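PDB 3RJA: carbohydrate oxidase from Microdochium nivale, which oxidises the C1 hydroxyl of mono-, oligo- and polysaccharides to the lactone with bound FAD, passing the electrons to molecular oxygen to form hydrogen peroxide. Local coordinates for residues A241-N246 and N364-K369; L357-G362 and K382-Q387; A20-D25 and T38-T43. One frame throughout, in Å; residues are numbered along the deposited sequence.

Contact 1 of 3, residues A241-N246 and N364-K369; sequences APREVN and NSQVTK
N364 reaches A241 with its amide: ND2 donates to A241 O over 3.0 Å at an N-H...O angle of 153°. The donor stands above the carbonyl plane of A241, yet the oxygen lies close to the plane of the amide that serves it. Chi1 of -54° puts CG of N364 beside the backbone N and anti to the carbonyl carbon. A water sits 2.7 Å from A241 O and also accepts from N364 N. A241 leads into a type I turn, P242 to V245, that opens the strand 245-251 of the large antiparallel sheet. Across the contact, N364 is followed by S365, whose OG accepts from V367 N in an ST turn leading into the 3-10 segment 366-368. R243 CA makes a CA-H...O contact of 3.5 Å with N364 O, and the arginine chain runs extended from CG to NE. Its guanidinium crosses the Q366 amide obliquely, the planes 54° apart. R243 NE and Q366 NE2, both donors, approach to 3.4 Å without bonding, while R243 NE makes a weak bond to M152 O. An alanine in place of R243 would probably leave the Q366 amide without its guanidinium neighbour and M152 O without that weak bond.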
loop_
_atom_site.group_PDB
_atom_site.type_symbol
_atom_site.label_atom_id
_atom_site.label_comp_id
_atom_site.label_asym_id
_atom_site.label_seq_id
_atom_site.Cartn_x
_atom_site.Cartn_y
_atom_site.Cartn_z
ATOM N N ALA A 241 17.182 -15.472 6.744
ATOM C CA ALA A 241 16.985 -14.874 5.417
ATOM C C ALA A 241 17.936 -13.685 5.129
ATOM O O ALA A 241 17.870 -12.634 5.794
ATOM C CB ALA A 241 15.509 -14.456 5.216
ATOM N N PRO A 242 18.851 -13.854 4.152
ATOM C CA PRO A 242 19.726 -12.747 3.800
ATOM C C PRO A 242 18.906 -11.574 3.270
ATOM O O PRO A 242 17.770 -11.749 2.851
ATOM C CB PRO A 242 20.614 -13.338 2.697
ATOM C CG PRO A 242 20.615 -14.816 3.005
ATOM C CD PRO A 242 19.203 -15.081 3.428
ATOM N N ARG A 243 19.496 -10.395 3.339
ATOM C CA ARG A 243 18.950 -9.167 2.769
ATOM C C ARG A 243 18.437 -9.350 1.340
ATOM O O ARG A 243 17.344 -8.892 1.019
ATOM C CB ARG A 243 20.055 -8.105 2.772
ATOM C CG ARG A 243 19.565 -6.710 2.526
ATOM C CD ARG A 243 20.745 -5.728 2.391
ATOM N NE ARG A 243 20.240 -4.426 1.983
ATOM C CZ ARG A 243 20.945 -3.490 1.358
ATOM N NH1 ARG A 243 22.224 -3.698 1.034
ATOM N NH2 ARG A 243 20.357 -2.340 1.039
ATOM N N GLU A 244 19.219 -10.034 0.503
ATOM C CA GLU A 244 18.907 -10.198 -0.926
ATOM C C GLU A 244 17.606 -11.002 -1.232
ATOM O O GLU A 244 17.153 -11.039 -2.387
ATOM C CB GLU A 244 20.075 -10.895 -1.653
ATOM C CG GLU A 244 21.372 -10.091 -1.792
ATOM C CD GLU A 244 22.129 -9.961 -0.450
ATOM O OE1 GLU A 244 21.973 -10.844 0.434
ATOM O OE2 GLU A 244 22.875 -8.971 -0.305
ATOM N N VAL A 245 17.046 -11.685 -0.235
ATOM C CA VAL A 245 15.871 -12.514 -0.503
ATOM C C VAL A 245 14.590 -11.783 -0.106
ATOM O O VAL A 245 14.471 -11.254 0.990
ATOM C CB VAL A 245 15.972 -13.939 0.092
ATOM C CG1 VAL A 245 15.515 -13.984 1.548
ATOM C CG2 VAL A 245 15.158 -14.904 -0.742
ATOM N N ASN A 246 13.648 -11.723 -1.047
ATOM C CA ASN A 246 12.367 -11.031 -0.815
ATOM C C ASN A 246 11.289 -12.030 -1.108
ATOM O O ASN A 246 11.268 -12.598 -2.221
ATOM C CB ASN A 246 12.178 -9.833 -1.757
ATOM C CG ASN A 246 13.337 -8.869 -1.736
ATOM O OD1 ASN A 246 13.251 -7.799 -1.133
ATOM N ND2 ASN A 246 14.418 -9.228 -2.410
ATOM N N ASN A 364 17.543 -9.509 8.786
ATOM C CA ASN A 364 18.204 -8.864 7.644
ATOM C C ASN A 364 17.262 -8.056 6.735
ATOM O O ASN A 364 17.638 -7.632 5.620
ATOM C CB ASN A 364 19.026 -9.902 6.869
ATOM C CG ASN A 364 20.008 -10.649 7.782
ATOM O OD1 ASN A 364 20.865 -10.030 8.384
ATOM N ND2 ASN A 364 19.836 -11.959 7.923
ATOM N N SER A 365 16.036 -7.826 7.210
ATOM C CA SER A 365 15.090 -7.059 6.416
ATOM C C SER A 365 15.458 -5.585 6.476
ATOM O O SER A 365 15.539 -4.990 7.568
ATOM C CB SER A 365 13.648 -7.274 6.868
ATOM O OG SER A 365 12.783 -6.370 6.174
ATOM N N GLN A 366 15.665 -4.983 5.309
ATOM C CA GLN A 366 15.917 -3.539 5.249
ATOM C C GLN A 366 14.751 -2.670 5.824
ATOM O O GLN A 366 14.967 -1.560 6.322
ATOM C CB GLN A 366 16.253 -3.152 3.803
ATOM C CG GLN A 366 16.972 -1.844 3.625
ATOM C CD GLN A 366 18.292 -1.683 4.391
ATOM O OE1 GLN A 366 18.633 -0.566 4.719
ATOM N NE2 GLN A 366 19.026 -2.761 4.665
ATOM N N VAL A 367 13.528 -3.181 5.773
ATOM C CA VAL A 367 12.385 -2.445 6.318
ATOM C C VAL A 367 12.595 -2.121 7.816
ATOM O O VAL A 367 12.206 -1.037 8.292
ATOM C CB VAL A 367 11.045 -3.257 6.178
ATOM C CG1 VAL A 367 9.897 -2.569 6.981
ATOM C CG2 VAL A 367 10.685 -3.457 4.712
ATOM N N THR A 368 13.247 -3.053 8.520
ATOM C CA THR A 368 13.474 -2.993 9.987
ATOM C C THR A 368 14.669 -2.142 10.395
ATOM O O THR A 368 14.889 -1.939 11.579
ATOM C CB THR A 368 13.742 -4.404 10.586
ATOM O OG1 THR A 368 15.049 -4.886 10.180
ATOM C CG2 THR A 368 12.711 -5.369 10.156
ATOM N N LYS A 369 15.468 -1.687 9.434
ATOM C CA LYS A 369 16.571 -0.777 9.738
ATOM C C LYS A 369 16.102 0.657 10.053
ATOM O O LYS A 369 16.892 1.476 10.501
ATOM C CB LYS A 369 17.616 -0.778 8.617
ATOM C CG LYS A 369 18.132 -2.193 8.204
ATOM C CD LYS A 369 18.738 -2.949 9.388
ATOM C CE LYS A 369 19.251 -4.312 8.984
ATOM N NZ LYS A 369 19.549 -5.069 10.199
HETATM O O HOH W 1 16.488 -11.991 8.070
#

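Contact 2 of 3, residues L357-G362 and K382-Q387; sequences LDVHGG and KLWLIQ. With ABL ((2R,3R,4R,5R)-4,5-dihydroxy-2-(hydroxymethyl)-6-oxopiperidin-3-yl beta-D-glucopyranoside), chain G.
K382 O receives a hydrogen bond from H360 ND1, 2.8 Å long, that lies near the plane of the imidazole ring. Chi1 of H360, 173°, sets CG anti to the backbone N, on the side of 382-387 where ND1 finds this carbonyl; NE2 of the same ring is bonded to Y377 OH. L383 O takes two donors, H360 N nearly in line with its C=O and G361 N from a steeper angle, at 2.8 Å each. G361 suits this spot because a CB would come within 2.6 Å of K382 O. A classic beta bulge, L383 and W384 against L326, starts strand 384-392. This strand runs antiparallel to 352-359, two inner strands of the broad sheet that, as in berberine bridge enzyme relatives, backs the substrate pocket. W384 CZ3 meets L357 CB at 3.7 Å and V359 CG2 beyond it. L383 CD2 rests over one face of the indole, toward its rim, and NE1 is bonded to E234 OE1 of helix 223-239. L385 and D358 form a hydrogen-bonded pair, D358 N to L385 O at 2.8 Å and L385 N to D358 O at 3.1 Å. L385 CB also packs on H360 CB. I386 lies side by side with L357, its CG2 3.7 Å from L357 CD2. Q387 extends beyond CG into the pocket; its OE1 is bonded to Y72 OH, which helps fix the turn of the amide, and NE2 makes a weak 3.1 Å bond to O1A of the bound substrate analogue.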
loop_
_atom_site.group_PDB
_atom_site.type_symbol
_atom_site.label_atom_id
_atom_site.label_comp_id
_atom_site.label_asym_id
_atom_site.label_seq_id
_atom_site.Cartn_x
_atom_site.Cartn_y
_atom_site.Cartn_z
ATOM N N LEU A 357 1.142 -13.897 3.057
ATOM C CA LEU A 357 1.966 -13.719 4.236
ATOM C C LEU A 357 3.343 -13.212 3.791
ATOM O O LEU A 357 4.228 -14.013 3.411
ATOM C CB LEU A 357 2.078 -15.020 5.022
ATOM C CG LEU A 357 0.815 -15.860 5.337
ATOM C CD1 LEU A 357 1.154 -17.096 6.202
ATOM C CD2 LEU A 357 -0.293 -15.092 6.011
ATOM N N ASP A 358 3.479 -11.880 3.836
ATOM C CA ASP A 358 4.700 -11.209 3.395
ATOM C C ASP A 358 5.757 -11.148 4.490
ATOM O O ASP A 358 5.474 -10.776 5.617
ATOM C CB ASP A 358 4.394 -9.806 2.863
ATOM C CG ASP A 358 3.794 -9.850 1.475
ATOM O OD1 ASP A 358 2.593 -10.168 1.378
ATOM O OD2 ASP A 358 4.529 -9.625 0.481
ATOM N N VAL A 359 6.983 -11.522 4.126
ATOM C CA VAL A 359 8.122 -11.429 5.026
ATOM C C VAL A 359 8.605 -9.968 5.083
ATOM O O VAL A 359 9.425 -9.506 4.269
ATOM C CB VAL A 359 9.202 -12.460 4.636
ATOM C CG1 VAL A 359 10.478 -12.269 5.434
ATOM C CG2 VAL A 359 8.644 -13.895 4.834
ATOM N N HIS A 360 8.095 -9.261 6.079
ATOM C CA HIS A 360 8.185 -7.797 6.210
ATOM C C HIS A 360 9.367 -7.445 7.102
ATOM O O HIS A 360 10.211 -6.642 6.736
ATOM C CB HIS A 360 6.826 -7.315 6.788
ATOM C CG HIS A 360 6.750 -5.864 7.168
ATOM N ND1 HIS A 360 7.085 -5.404 8.429
ATOM C CD2 HIS A 360 6.267 -4.793 6.498
ATOM C CE1 HIS A 360 6.873 -4.101 8.498
ATOM N NE2 HIS A 360 6.354 -3.708 7.349
ATOM N N GLY A 361 9.451 -8.084 8.266
ATOM C CA GLY A 361 10.543 -7.849 9.186
ATOM C C GLY A 361 11.554 -8.982 9.170
ATOM O O GLY A 361 11.696 -9.696 8.157
ATOM N N GLY A 362 12.259 -9.155 10.293
ATOM C CA GLY A 362 13.298 -10.164 10.371
ATOM C C GLY A 362 14.664 -9.506 10.418
ATOM O O GLY A 362 14.832 -8.354 9.996
ATOM N N LYS A 382 7.252 -5.473 13.352
ATOM C CA LYS A 382 6.383 -6.581 12.880
ATOM C C LYS A 382 7.078 -7.392 11.809
ATOM O O LYS A 382 7.534 -6.841 10.802
ATOM C CB LYS A 382 5.035 -6.078 12.335
ATOM C CG LYS A 382 4.290 -5.061 13.248
ATOM C CD LYS A 382 4.064 -5.620 14.689
ATOM C CE LYS A 382 2.965 -4.883 15.462
ATOM N NZ LYS A 382 3.364 -3.500 15.818
ATOM N N LEU A 383 7.138 -8.702 12.022
ATOM C CA LEU A 383 7.766 -9.617 11.103
ATOM C C LEU A 383 6.866 -9.896 9.904
ATOM O O LEU A 383 7.343 -9.915 8.747
ATOM C CB LEU A 383 8.148 -10.952 11.821
ATOM C CG LEU A 383 8.987 -11.896 10.952
ATOM C CD1 LEU A 383 10.062 -12.622 11.757
ATOM C CD2 LEU A 383 8.126 -12.902 10.190
ATOM N N TRP A 384 5.585 -10.148 10.181
ATOM C CA TRP A 384 4.612 -10.489 9.136
ATOM C C TRP A 384 3.723 -9.304 8.745
ATOM O O TRP A 384 3.176 -8.618 9.607
ATOM C CB TRP A 384 3.656 -11.578 9.659
ATOM C CG TRP A 384 4.296 -12.937 9.861
ATOM C CD1 TRP A 384 4.535 -13.573 11.061
ATOM C CD2 TRP A 384 4.737 -13.834 8.839
ATOM N NE1 TRP A 384 5.106 -14.808 10.844
ATOM C CE2 TRP A 384 5.241 -14.998 9.488
ATOM C CE3 TRP A 384 4.777 -13.765 7.437
ATOM C CZ2 TRP A 384 5.777 -16.081 8.779
ATOM C CZ3 TRP A 384 5.303 -14.855 6.730
ATOM C CH2 TRP A 384 5.803 -15.993 7.406
ATOM N N LEU A 385 3.546 -9.107 7.451
ATOM C CA LEU A 385 2.502 -8.245 6.898
ATOM C C LEU A 385 1.538 -9.196 6.147
ATOM O O LEU A 385 1.958 -9.951 5.270
ATOM C CB LEU A 385 3.092 -7.198 5.930
ATOM C CG LEU A 385 2.123 -6.549 4.914
ATOM C CD1 LEU A 385 1.018 -5.764 5.588
ATOM C CD2 LEU A 385 2.831 -5.647 3.954
ATOM N N ILE A 386 0.258 -9.151 6.495
ATOM C CA ILE A 386 -0.671 -10.165 6.017
ATOM C C ILE A 386 -1.835 -9.487 5.339
ATOM O O ILE A 386 -2.446 -8.579 5.913
ATOM C CB ILE A 386 -1.180 -11.062 7.188
ATOM C CG1 ILE A 386 0.009 -11.769 7.871
ATOM C CG2 ILE A 386 -2.257 -12.064 6.711
ATOM C CD1 ILE A 386 -0.380 -12.538 9.178
ATOM N N GLN A 387 -2.123 -9.927 4.121
ATOM C CA GLN A 387 -3.290 -9.477 3.384
ATOM C C GLN A 387 -4.308 -10.611 3.224
ATOM O O GLN A 387 -3.935 -11.756 2.897
ATOM C CB GLN A 387 -2.900 -8.901 2.008
ATOM C CG GLN A 387 -4.147 -8.367 1.251
ATOM C CD GLN A 387 -3.840 -7.562 0.005
ATOM O OE1 GLN A 387 -4.665 -6.745 -0.425
ATOM N NE2 GLN A 387 -2.667 -7.816 -0.619
HETATM C C1A ABL G . -1.914 -6.344 -3.359
HETATM O O1A ABL G . -1.470 -5.605 -2.450
HETATM C C2A ABL G . -1.117 -7.575 -3.839
HETATM O O2A ABL G . 0.269 -7.252 -3.744
HETATM C C3A ABL G . -1.477 -8.021 -5.278
HETATM O O3A ABL G . -0.912 -9.343 -5.460
HETATM C C4A ABL G . -2.984 -8.125 -5.413
HETATM O O1 ABL G . -3.373 -8.586 -6.731
HETATM C C5A ABL G . -3.618 -6.710 -5.180
HETATM N N5 ABL G . -3.116 -6.085 -3.927
HETATM C C6A ABL G . -5.161 -6.764 -5.036
HETATM O O6A ABL G . -5.815 -5.540 -5.420
HETATM C C1 ABL G . -3.710 -9.990 -6.926
HETATM C C2 ABL G . -4.656 -10.154 -8.142
HETATM O O2 ABL G . -5.840 -9.383 -7.905
HETATM C C3 ABL G . -4.972 -11.642 -8.342
HETATM O O3 ABL G . -5.825 -11.848 -9.467
HETATM C C4 ABL G . -3.629 -12.432 -8.466
HETATM O O4 ABL G . -3.843 -13.821 -8.669
HETATM C C5 ABL G . -2.779 -12.212 -7.209
HETATM O O5 ABL G . -2.545 -10.789 -7.067
HETATM C C6 ABL G . -1.462 -12.997 -7.242
HETATM O O6 ABL G . -0.686 -12.766 -8.374
HETATM O O HOH W 2 0.816 -8.872 2.427
HETATM O O HOH W 3 0.317 -8.381 0.645
#

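Contact 3 of 3, residues A20-D25 and T38-T43; sequences ADYERD and TAIAQT. With ABL ((2R,3R,4R,5R)-4,5-dihydroxy-2-(hydroxymethyl)-6-oxopiperidin-3-yl beta-D-glucopyranoside), chain H.
Helix 20-25 passes strand 39-42 at 102° between their directions, with an axis separation of 10.3 Å, and brings Y22 and I40 nearest, 7.8 Å from CA to CA. The strand is an outer one of a three-stranded parallel sheet, next to 84-87, in the FAD-binding domain, and the helix lies across its side chains. Here the two elements help line the place where a second copy of the substrate analogue is bound, apart from the copy in the catalytic pocket.

I40 carries the apolar part. Its CG1 is anti to the carbonyl carbon, chi2 of -179° leaves the chain extended, and CD1 meets Y22 CE2 at 3.8 Å, with D25 CB slightly farther off. The two side chains of Y22 and I40 cross at about a right angle. I40 also touches M85 and Q87 of strand 84-87.

Beside this apolar patch the acids D21 and D25, one helical turn apart, converge on the end of Q42. Q42 has CG anti to the backbone N, and the extended chain carries CD out to the two acids. D25 and Q42 also cross at about a right angle, their flat groups 79° apart. R90 forms salt bridges with D21 OD1 and D25 OD1, which would help offset the negative charge gathered where D15 OD2 also comes close to D25 OD2. D25 O is further held by K66 NZ.

The analogue lies beside the first turn of the helix, hydrogen-bonded to T19 OG1 and I16 N. Its lactam O1A is 3.3 Å from D21 CB and 3.6 Å from Y22 N.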
loop_
_atom_site.group_PDB
_atom_site.type_symbol
_atom_site.label_atom_id
_atom_site.label_comp_id
_atom_site.label_asym_id
_atom_site.label_seq_id
_atom_site.Cartn_x
_atom_site.Cartn_y
_atom_site.Cartn_z
ATOM N N ALA A 20 -16.807 11.568 -20.710
ATOM C CA ALA A 20 -15.816 10.507 -20.545
ATOM C C ALA A 20 -14.912 10.758 -19.338
ATOM O O ALA A 20 -14.789 9.879 -18.493
ATOM C CB ALA A 20 -14.970 10.321 -21.824
ATOM N N ASP A 21 -14.295 11.941 -19.262
ATOM C CA ASP A 21 -13.393 12.249 -18.159
ATOM C C ASP A 21 -14.072 12.059 -16.804
ATOM O O ASP A 21 -13.487 11.466 -15.915
ATOM C CB ASP A 21 -12.807 13.656 -18.288
ATOM C CG ASP A 21 -11.604 13.699 -19.231
ATOM O OD1 ASP A 21 -10.453 13.624 -18.743
ATOM O OD2 ASP A 21 -11.804 13.783 -20.460
ATOM N N TYR A 22 -15.314 12.534 -16.674
ATOM C CA TYR A 22 -16.031 12.402 -15.401
ATOM C C TYR A 22 -16.258 10.921 -15.066
ATOM O O TYR A 22 -15.891 10.476 -13.978
ATOM C CB TYR A 22 -17.360 13.177 -15.410
ATOM C CG TYR A 22 -18.137 13.060 -14.113
ATOM C CD1 TYR A 22 -19.015 12.006 -13.898
ATOM C CD2 TYR A 22 -17.989 14.007 -13.110
ATOM C CE1 TYR A 22 -19.732 11.901 -12.700
ATOM C CE2 TYR A 22 -18.673 13.904 -11.922
ATOM C CZ TYR A 22 -19.544 12.850 -11.718
ATOM O OH TYR A 22 -20.248 12.776 -10.524
ATOM N N GLU A 23 -16.822 10.164 -16.022
ATOM C CA GLU A 23 -17.067 8.739 -15.834
ATOM C C GLU A 23 -15.797 7.974 -15.441
ATOM O O GLU A 23 -15.851 7.121 -14.572
ATOM C CB GLU A 23 -17.733 8.087 -17.066
ATOM C CG GLU A 23 -19.166 8.620 -17.373
ATOM C CD GLU A 23 -20.193 8.327 -16.286
ATOM O OE1 GLU A 23 -20.343 7.152 -15.916
ATOM O OE2 GLU A 23 -20.858 9.272 -15.805
ATOM N N ARG A 24 -14.674 8.264 -16.110
ATOM C CA ARG A 24 -13.396 7.671 -15.767
ATOM C C ARG A 24 -12.949 8.060 -14.335
ATOM O O ARG A 24 -12.589 7.200 -13.543
ATOM C CB ARG A 24 -12.317 8.096 -16.773
ATOM C CG ARG A 24 -10.892 7.720 -16.330
ATOM C CD ARG A 24 -9.812 8.121 -17.357
ATOM N NE ARG A 24 -8.537 8.321 -16.673
ATOM C CZ ARG A 24 -7.355 8.464 -17.279
ATOM N NH1 ARG A 24 -7.282 8.404 -18.608
ATOM N NH2 ARG A 24 -6.243 8.665 -16.554
ATOM N N ASP A 25 -12.960 9.352 -14.032
ATOM C CA ASP A 25 -12.412 9.857 -12.775
ATOM C C ASP A 25 -13.246 9.456 -11.525
ATOM O O ASP A 25 -12.698 9.309 -10.422
ATOM C CB ASP A 25 -12.276 11.380 -12.826
ATOM C CG ASP A 25 -11.119 11.877 -13.735
ATOM O OD1 ASP A 25 -10.215 11.111 -14.115
ATOM O OD2 ASP A 25 -11.117 13.088 -14.068
ATOM N N THR A 38 -19.020 16.173 -4.506
ATOM C CA THR A 38 -19.787 17.320 -4.967
ATOM C C THR A 38 -19.241 17.873 -6.301
ATOM O O THR A 38 -20.007 18.373 -7.136
ATOM C CB THR A 38 -19.924 18.430 -3.919
ATOM O OG1 THR A 38 -20.794 19.424 -4.449
ATOM C CG2 THR A 38 -18.574 19.058 -3.556
ATOM N N ALA A 39 -17.918 17.778 -6.476
ATOM C CA ALA A 39 -17.271 18.179 -7.706
ATOM C C ALA A 39 -15.916 17.510 -7.811
ATOM O O ALA A 39 -15.329 17.165 -6.793
ATOM C CB ALA A 39 -17.118 19.741 -7.763
ATOM N N ILE A 40 -15.425 17.337 -9.045
ATOM C CA ILE A 40 -14.097 16.800 -9.275
ATOM C C ILE A 40 -13.207 17.843 -9.964
ATOM O O ILE A 40 -13.485 18.236 -11.104
ATOM C CB ILE A 40 -14.136 15.526 -10.118
ATOM C CG1 ILE A 40 -15.170 14.516 -9.569
ATOM C CG2 ILE A 40 -12.728 14.873 -10.180
ATOM C CD1 ILE A 40 -15.210 13.187 -10.403
ATOM N N ALA A 41 -12.147 18.279 -9.254
ATOM C CA ALA A 41 -11.110 19.176 -9.774
ATOM C C ALA A 41 -9.989 18.318 -10.368
ATOM O O ALA A 41 -9.275 17.614 -9.629
ATOM C CB ALA A 41 -10.544 20.055 -8.674
ATOM N N GLN A 42 -9.853 18.356 -11.692
ATOM C CA GLN A 42 -8.856 17.534 -12.381
ATOM C C GLN A 42 -7.608 18.415 -12.562
ATOM O O GLN A 42 -7.475 19.130 -13.577
ATOM C CB GLN A 42 -9.396 17.060 -13.726
ATOM C CG GLN A 42 -8.562 15.946 -14.380
ATOM C CD GLN A 42 -8.973 15.680 -15.819
ATOM O OE1 GLN A 42 -9.751 14.745 -16.107
ATOM N NE2 GLN A 42 -8.458 16.482 -16.725
ATOM N N THR A 43 -6.726 18.393 -11.562
ATOM C CA THR A 43 -5.665 19.394 -11.466
ATOM C C THR A 43 -4.499 19.129 -12.407
ATOM O O THR A 43 -4.167 17.979 -12.663
ATOM C CB THR A 43 -5.114 19.501 -10.023
ATOM O OG1 THR A 43 -4.640 18.219 -9.574
ATOM C CG2 THR A 43 -6.196 20.034 -9.065
HETATM C C1A ABL H . -14.192 16.719 -18.174
HETATM O O1A ABL H . -15.048 16.011 -17.595
HETATM C C2A ABL H . -14.345 17.127 -19.641
HETATM O O2A ABL H . -15.129 16.115 -20.268
HETATM C C3A ABL H . -12.978 17.166 -20.343
HETATM O O3A ABL H . -13.176 17.677 -21.674
HETATM C C4A ABL H . -12.038 18.074 -19.601
HETATM O O1 ABL H . -10.754 18.107 -20.253
HETATM C C5A ABL H . -11.801 17.375 -18.235
HETATM N N5 ABL H . -13.079 17.149 -17.538
HETATM C C6A ABL H . -10.948 18.284 -17.321
HETATM O O6A ABL H . -11.268 19.646 -17.534
HETATM C C1 ABL H . -10.226 19.322 -20.841
HETATM C C2 ABL H . -8.822 19.029 -21.404
HETATM O O2 ABL H . -7.949 18.577 -20.365
HETATM C C3 ABL H . -8.238 20.277 -22.052
HETATM O O3 ABL H . -7.053 19.887 -22.721
HETATM C C4 ABL H . -9.271 20.933 -23.021
HETATM O O4 ABL H . -8.800 22.203 -23.445
HETATM C C5 ABL H . -10.633 21.098 -22.336
HETATM O O5 ABL H . -11.040 19.796 -21.890
HETATM C C6 ABL H . -11.705 21.779 -23.196
HETATM O O6 ABL H . -11.961 21.168 -24.434
#

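In the fold
Contacts 1 and 2 are neighbours, with centres 11 Å apart, and meet where S365 OG comes 2.6 Å from H360 O, a probable hydrogen bond, and T368 CG2 packs on G361 CA. Both reach one antiparallel sheet, in which strands 245-251 and 352-359 lie next to each other, and their segments alternate along the chain. Contact 2 extends from there to the active site: Q387 lines the sugar pocket, and the L385 side chain is about 5 Å from FAD. Contact 3 is on the opposite side of the chain's centre, about 21 Å from contact 2 and about 30 Å from contact 1 between nearest atoms; its residues D21, Y22 and Q42 border a separate copy of the analogue.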